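Local coordinates for esterase (Thermotoga maritima, PDB 3DOH) that hydrolyses carboxylic esters as a thermostable enzyme that joins an alpha/beta-hydrolase domain to an immunoglobulin-like domain, at the interface of chains A and B. Residues are numbered along the deposited sequence; one frame, centred on the assembly and turned at random. Chains: chain A/B, esterase.

Contact 1: the interface of chains A and B. Residues chain A 115-117, 128; chain B 46, 53, 111.
A:Val116 packs on B:Tyr53 where a loop of chain A (A:Leu115 to A:Pro117, with A:Pro128) meets strand residues of chain B in a two-fold contact between copies; the structure alone does not show whether it is the biological one. The valine and tyrosine side chains run antiparallel. Methyl CG1 of A:Val116 lies 3.3 Å from the ring carbon CD2 of B:Tyr53, raised above the ring plane and over the CD2 rim instead of its centre. On that same side, B:Ile111 CG2, from the tyrosine's own chain, stands 3.7 Å off the ring plane, nearer its edge than its centre. A beta-branched valine suits the place, for its CG1, anti to the carbonyl carbon (chi1 -69°), is held out toward the ring by a short, stiff side chain. A:Pro117 CD lies 3.9 Å from B:Tyr53 CE2; the rigid proline ring offers a compact surface at this far edge. A serine in place of B:Tyr53 would probably leave A:Val116 CG1 and A:Pro117 CD without their aromatic partner and open a gap between the chains.

Aliphatic packing continues to either side. B:Lys46 contributes its hydrocarbon stem: CE meets A:Leu115 CD1 at 3.7 Å, the lysine lying roughly perpendicular to the leucine, while CD approaches A:Val116 CG1. A long, flexible lysine can thus cover apolar groups and still bend at its last torsion (chi4 -73°), where the terminal amine NZ turns away from the line of the stem.

B:Ile111 reaches between two pieces of chain A. Its CD1 packs against the ring carbon CG of A:Pro128 and also lies 3.5 Å from the backbone carbonyl oxygen O of A:Leu115.

Contact 2: the interface of chains A and B. Residues chain A 44, 46, 113, 115, 130; chain B 46, 113, 115, 130.
The hydroxyl oxygen OG1 of A:Thr130 is gripped from three directions, by a serine of its own chain and by two waters shared with B:Thr130. It forms a hydrogen bond with A:Ser113 OG at 2.8 Å. Water 1 lies 2.6 Å from A:Thr130 OG1, and water 2 also bonds to this oxygen. Both waters bond in turn to B:Thr130 OG1, water 2 at 2.8 Å, so that the two hydroxyls and two waters make a small diamond across the interface. The hydroxyls themselves stand 4.2 Å apart, from A:Thr130 OG1 to B:Thr130 OG1, and it is the waters that join them. Threonine suits this place because its branches divide the work: in chain A, OG1 is anti to the carbonyl carbon (chi1 -54°) and faces the waters, while the methyl CG2 packs near the backbone oxygen of B:Leu115.

Beside the waters lies a small, largely apolar patch in which the two copies of Leu115 approach crosswise and meet through their CD2 methyls. Leucine serves well here, since its forked end can touch its twin with one methyl and a lysine on a strand of the partner with the other. Thus B:Leu115 CD1 packs 3.8 Å from A:Lys46 CE, the counterpart of the leucine-lysine contact with the chains exchanged, and also nears A:Ser44 OG. Small serine side chains border these methyls. In chain A, Ser113 OG bonds to A:Thr130 OG1; in chain B, Ser113 OG lies 3.9 Å from A:Leu115 CD2.

In the fold, Ser44 and Lys46, Ser113, and Thr130 belong to strands 43-48, 110-114 and 129-132 of chain A and their chain B equivalents; these strands lie in or close to the immunoglobulin-like part, and Leu115 is the first residue after strand 110-114.

Contact 1: the interface of chains A and B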
ATOM      1  N   LEU A 115     -20.764  17.187  16.767  1.00 32.87           N
ATOM      2  CA  LEU A 115     -19.597  18.041  16.877  1.00 34.09           C
ATOM      3  C   LEU A 115     -19.787  19.446  16.340  1.00 35.38           C
ATOM      4  O   LEU A 115     -19.113  20.383  16.770  1.00 35.84           O
ATOM      5  CB  LEU A 115     -18.440  17.399  16.138  1.00 33.36           C
ATOM      6  CG  LEU A 115     -18.007  16.067  16.703  1.00 33.79           C
ATOM      7  CD1 LEU A 115     -17.085  15.302  15.730  1.00 32.94           C
ATOM      8  CD2 LEU A 115     -17.336  16.310  18.021  1.00 34.70           C
ATOM      9  N   VAL A 116     -20.674  19.565  15.367  1.00 36.86           N
ATOM     10  CA  VAL A 116     -20.899  20.792  14.662  1.00 38.18           C
ATOM     11  C   VAL A 116     -22.387  21.020  14.735  1.00 40.57           C
ATOM     12  O   VAL A 116     -23.153  20.063  14.989  1.00 41.07           O
ATOM     13  CB  VAL A 116     -20.519  20.650  13.193  1.00 37.91           C
ATOM     14  CG1 VAL A 116     -19.015  20.518  13.048  1.00 37.70           C
ATOM     15  CG2 VAL A 116     -21.276  19.490  12.532  1.00 36.25           C
ATOM     16  N   PRO A 117     -22.828  22.267  14.499  1.00 41.98           N
ATOM     17  CA  PRO A 117     -24.261  22.481  14.536  1.00 43.40           C
ATOM     18  C   PRO A 117     -24.887  21.665  13.415  1.00 45.03           C
ATOM     19  O   PRO A 117     -24.168  21.241  12.524  1.00 45.15           O
ATOM     20  CB  PRO A 117     -24.386  23.991  14.286  1.00 43.19           C
ATOM     21  CG  PRO A 117     -23.049  24.556  14.669  1.00 42.52           C
ATOM     22  CD  PRO A 117     -22.099  23.508  14.198  1.00 42.29           C
ATOM     23  N   PRO A 128     -24.080  21.658  18.965  1.00 41.64           N
ATOM     24  CA  PRO A 128     -23.258  20.553  19.475  1.00 40.13           C
ATOM     25  C   PRO A 128     -23.595  20.092  20.923  1.00 39.12           C
ATOM     26  O   PRO A 128     -23.916  20.916  21.791  1.00 38.69           O
ATOM     27  CB  PRO A 128     -21.857  21.135  19.423  1.00 39.83           C
ATOM     28  CG  PRO A 128     -21.887  22.078  18.283  1.00 40.10           C
ATOM     29  CD  PRO A 128     -23.280  22.623  18.190  1.00 40.78           C
TER
ATOM     30  N   LYS B  46     -12.023  21.473  14.070  1.00 30.70           N
ATOM     31  CA  LYS B  46     -12.512  21.507  12.694  1.00 32.10           C
ATOM     32  C   LYS B  46     -12.515  22.922  12.208  1.00 33.33           C
ATOM     33  O   LYS B  46     -12.566  23.859  13.016  1.00 33.17           O
ATOM     34  CB  LYS B  46     -13.926  20.938  12.585  1.00 32.55           C
ATOM     35  CG  LYS B  46     -14.029  19.432  12.849  1.00 32.68           C
ATOM     36  CD  LYS B  46     -15.473  18.938  12.890  1.00 31.69           C
ATOM     37  CE  LYS B  46     -15.480  17.456  13.226  1.00 30.75           C
ATOM     38  NZ  LYS B  46     -15.011  16.698  12.041  1.00 30.16           N
ATOM     39  N   TYR B  53     -17.702  22.103   7.566  1.00 46.90           N
ATOM     40  CA  TYR B  53     -16.467  22.053   8.339  1.00 44.13           C
ATOM     41  C   TYR B  53     -15.644  20.850   7.888  1.00 42.58           C
ATOM     42  O   TYR B  53     -16.202  19.831   7.509  1.00 42.54           O
ATOM     43  CB  TYR B  53     -16.763  21.831   9.809  1.00 43.90           C
ATOM     44  CG  TYR B  53     -17.383  22.951  10.577  1.00 42.30           C
ATOM     45  CD1 TYR B  53     -16.599  23.961  11.141  1.00 39.42           C
ATOM     46  CD2 TYR B  53     -18.748  22.950  10.818  1.00 40.36           C
ATOM     47  CE1 TYR B  53     -17.179  24.953  11.884  1.00 39.41           C
ATOM     48  CE2 TYR B  53     -19.329  23.922  11.555  1.00 39.43           C
ATOM     49  CZ  TYR B  53     -18.551  24.914  12.077  1.00 41.07           C
ATOM     50  OH  TYR B  53     -19.185  25.874  12.801  1.00 44.46           O
ATOM     51  N   ILE B 111     -14.276  25.258  15.174  1.00 38.11           N
ATOM     52  CA  ILE B 111     -14.969  24.660  16.278  1.00 37.19           C
ATOM     53  C   ILE B 111     -14.058  23.614  16.866  1.00 35.82           C
ATOM     54  O   ILE B 111     -13.365  22.913  16.146  1.00 35.49           O
ATOM     55  CB  ILE B 111     -16.371  24.137  15.887  1.00 37.64           C
ATOM     56  CG1 ILE B 111     -17.179  23.783  17.141  1.00 39.11           C
ATOM     57  CG2 ILE B 111     -16.312  22.980  14.911  1.00 37.61           C
ATOM     58  CD1 ILE B 111     -18.680  23.896  16.941  1.00 41.71           C
TER

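Contact 2: the interface of chains A and B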
ATOM      1  N   SER A  44     -19.323  11.922  16.624  1.00 26.29           N
ATOM      2  CA  SER A  44     -18.259  11.088  17.118  1.00 26.15           C
ATOM      3  C   SER A  44     -18.856   9.996  17.984  1.00 26.45           C
ATOM      4  O   SER A  44     -19.842  10.238  18.707  1.00 27.36           O
ATOM      5  CB  SER A  44     -17.352  11.920  17.970  1.00 25.77           C
ATOM      6  OG  SER A  44     -16.284  11.135  18.409  1.00 27.85           O
ATOM      7  N   LYS A  46     -17.641   6.817  20.819  1.00 26.20           N
ATOM      8  CA  LYS A  46     -16.469   6.185  21.492  1.00 27.19           C
ATOM      9  C   LYS A  46     -16.884   5.178  22.525  1.00 27.72           C
ATOM     10  O   LYS A  46     -17.930   5.348  23.105  1.00 28.58           O
ATOM     11  CB  LYS A  46     -15.552   7.230  22.145  1.00 26.67           C
ATOM     12  CG  LYS A  46     -14.669   7.936  21.147  1.00 25.83           C
ATOM     13  CD  LYS A  46     -14.008   9.177  21.720  1.00 24.25           C
ATOM     14  CE  LYS A  46     -13.197   9.925  20.637  1.00 24.79           C
ATOM     15  NZ  LYS A  46     -12.221   9.030  19.876  1.00 23.22           N
ATOM     16  N   SER A 113     -20.929  12.258  20.436  1.00 30.73           N
ATOM     17  CA  SER A 113     -21.011  13.674  20.164  1.00 30.90           C
ATOM     18  C   SER A 113     -21.551  14.089  18.816  1.00 31.34           C
ATOM     19  O   SER A 113     -21.204  13.529  17.776  1.00 31.77           O
ATOM     20  CB  SER A 113     -19.651  14.301  20.305  1.00 30.79           C
ATOM     21  OG  SER A 113     -19.465  14.645  21.639  1.00 30.25           O
ATOM     22  N   LEU A 115     -20.764  17.187  16.767  1.00 32.87           N
ATOM     23  CA  LEU A 115     -19.597  18.041  16.877  1.00 34.09           C
ATOM     24  C   LEU A 115     -19.787  19.446  16.340  1.00 35.38           C
ATOM     25  O   LEU A 115     -19.113  20.383  16.770  1.00 35.84           O
ATOM     26  CB  LEU A 115     -18.440  17.399  16.138  1.00 33.36           C
ATOM     27  CG  LEU A 115     -18.007  16.067  16.703  1.00 33.79           C
ATOM     28  CD1 LEU A 115     -17.085  15.302  15.730  1.00 32.94           C
ATOM     29  CD2 LEU A 115     -17.336  16.310  18.021  1.00 34.70           C
ATOM     30  N   THR A 130     -22.594  16.593  23.897  1.00 35.01           N
ATOM     31  CA  THR A 130     -21.805  15.408  24.187  1.00 34.36           C
ATOM     32  C   THR A 130     -22.491  14.717  25.323  1.00 34.65           C
ATOM     33  O   THR A 130     -23.086  15.368  26.160  1.00 35.53           O
ATOM     34  CB  THR A 130     -20.405  15.767  24.615  1.00 33.92           C
ATOM     35  OG1 THR A 130     -19.832  16.606  23.619  1.00 32.69           O
ATOM     36  CG2 THR A 130     -19.545  14.523  24.761  1.00 33.17           C
TER
ATOM     37  N   LYS B  46     -12.023  21.473  14.070  1.00 30.70           N
ATOM     38  CA  LYS B  46     -12.512  21.507  12.694  1.00 32.10           C
ATOM     39  C   LYS B  46     -12.515  22.922  12.208  1.00 33.33           C
ATOM     40  O   LYS B  46     -12.566  23.859  13.016  1.00 33.17           O
ATOM     41  CB  LYS B  46     -13.926  20.938  12.585  1.00 32.55           C
ATOM     42  CG  LYS B  46     -14.029  19.432  12.849  1.00 32.68           C
ATOM     43  CD  LYS B  46     -15.473  18.938  12.890  1.00 31.69           C
ATOM     44  CE  LYS B  46     -15.480  17.456  13.226  1.00 30.75           C
ATOM     45  NZ  LYS B  46     -15.011  16.698  12.041  1.00 30.16           N
ATOM     46  N   SER B 113     -13.670  20.694  20.171  1.00 33.49           N
ATOM     47  CA  SER B 113     -14.239  19.959  21.283  1.00 33.50           C
ATOM     48  C   SER B 113     -13.215  19.091  21.986  1.00 32.90           C
ATOM     49  O   SER B 113     -12.401  18.420  21.361  1.00 33.52           O
ATOM     50  CB  SER B 113     -15.403  19.090  20.823  1.00 33.74           C
ATOM     51  OG  SER B 113     -15.929  19.544  19.576  1.00 36.64           O
ATOM     52  N   LEU B 115     -13.456  15.804  23.661  1.00 31.75           N
ATOM     53  CA  LEU B 115     -14.431  14.766  23.359  1.00 31.28           C
ATOM     54  C   LEU B 115     -14.816  13.904  24.553  1.00 30.66           C
ATOM     55  O   LEU B 115     -15.974  13.596  24.728  1.00 30.30           O
ATOM     56  CB  LEU B 115     -13.967  13.910  22.149  1.00 31.50           C
ATOM     57  CG  LEU B 115     -13.990  14.505  20.710  1.00 31.58           C
ATOM     58  CD1 LEU B 115     -13.407  13.546  19.644  1.00 28.60           C
ATOM     59  CD2 LEU B 115     -15.404  14.988  20.267  1.00 29.85           C
ATOM     60  N   THR B 130     -17.522  21.760  24.049  1.00 36.61           N
ATOM     61  CA  THR B 130     -17.371  22.123  22.642  1.00 37.10           C
ATOM     62  C   THR B 130     -17.417  23.624  22.534  1.00 38.06           C
ATOM     63  O   THR B 130     -18.155  24.260  23.253  1.00 38.83           O
ATOM     64  CB  THR B 130     -18.527  21.570  21.867  1.00 36.62           C
ATOM     65  OG1 THR B 130     -18.448  20.135  21.921  1.00 37.38           O
ATOM     66  CG2 THR B 130     -18.516  22.063  20.453  1.00 34.98           C
TER
HETATM   67  O   HOH W   1     -17.722  18.123  23.675  1.00 35.05           O
HETATM   68  O   HOH W   2     -20.226  18.126  21.289  1.00 39.32           O

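Contact 1 and contact 2 are adjoining patches of one two-fold interface, their C-alpha centres about 8 Å apart, with A:Leu115 and B:Lys46 common to both. Strand 110-114 and the loop after it also serve each: contact 1 uses the aromatic and aliphatic surface at one flank, and contact 2 brings equivalent residues of the two chains together. Symmetry gives contact 1 a twin with the chains exchanged. In the pair, the immunoglobulin-like regions face each other while the hydrolase domains lie toward the outer ends. The deposited assembly holds six copies, and the structure alone does not show whether this pairing persists in solution.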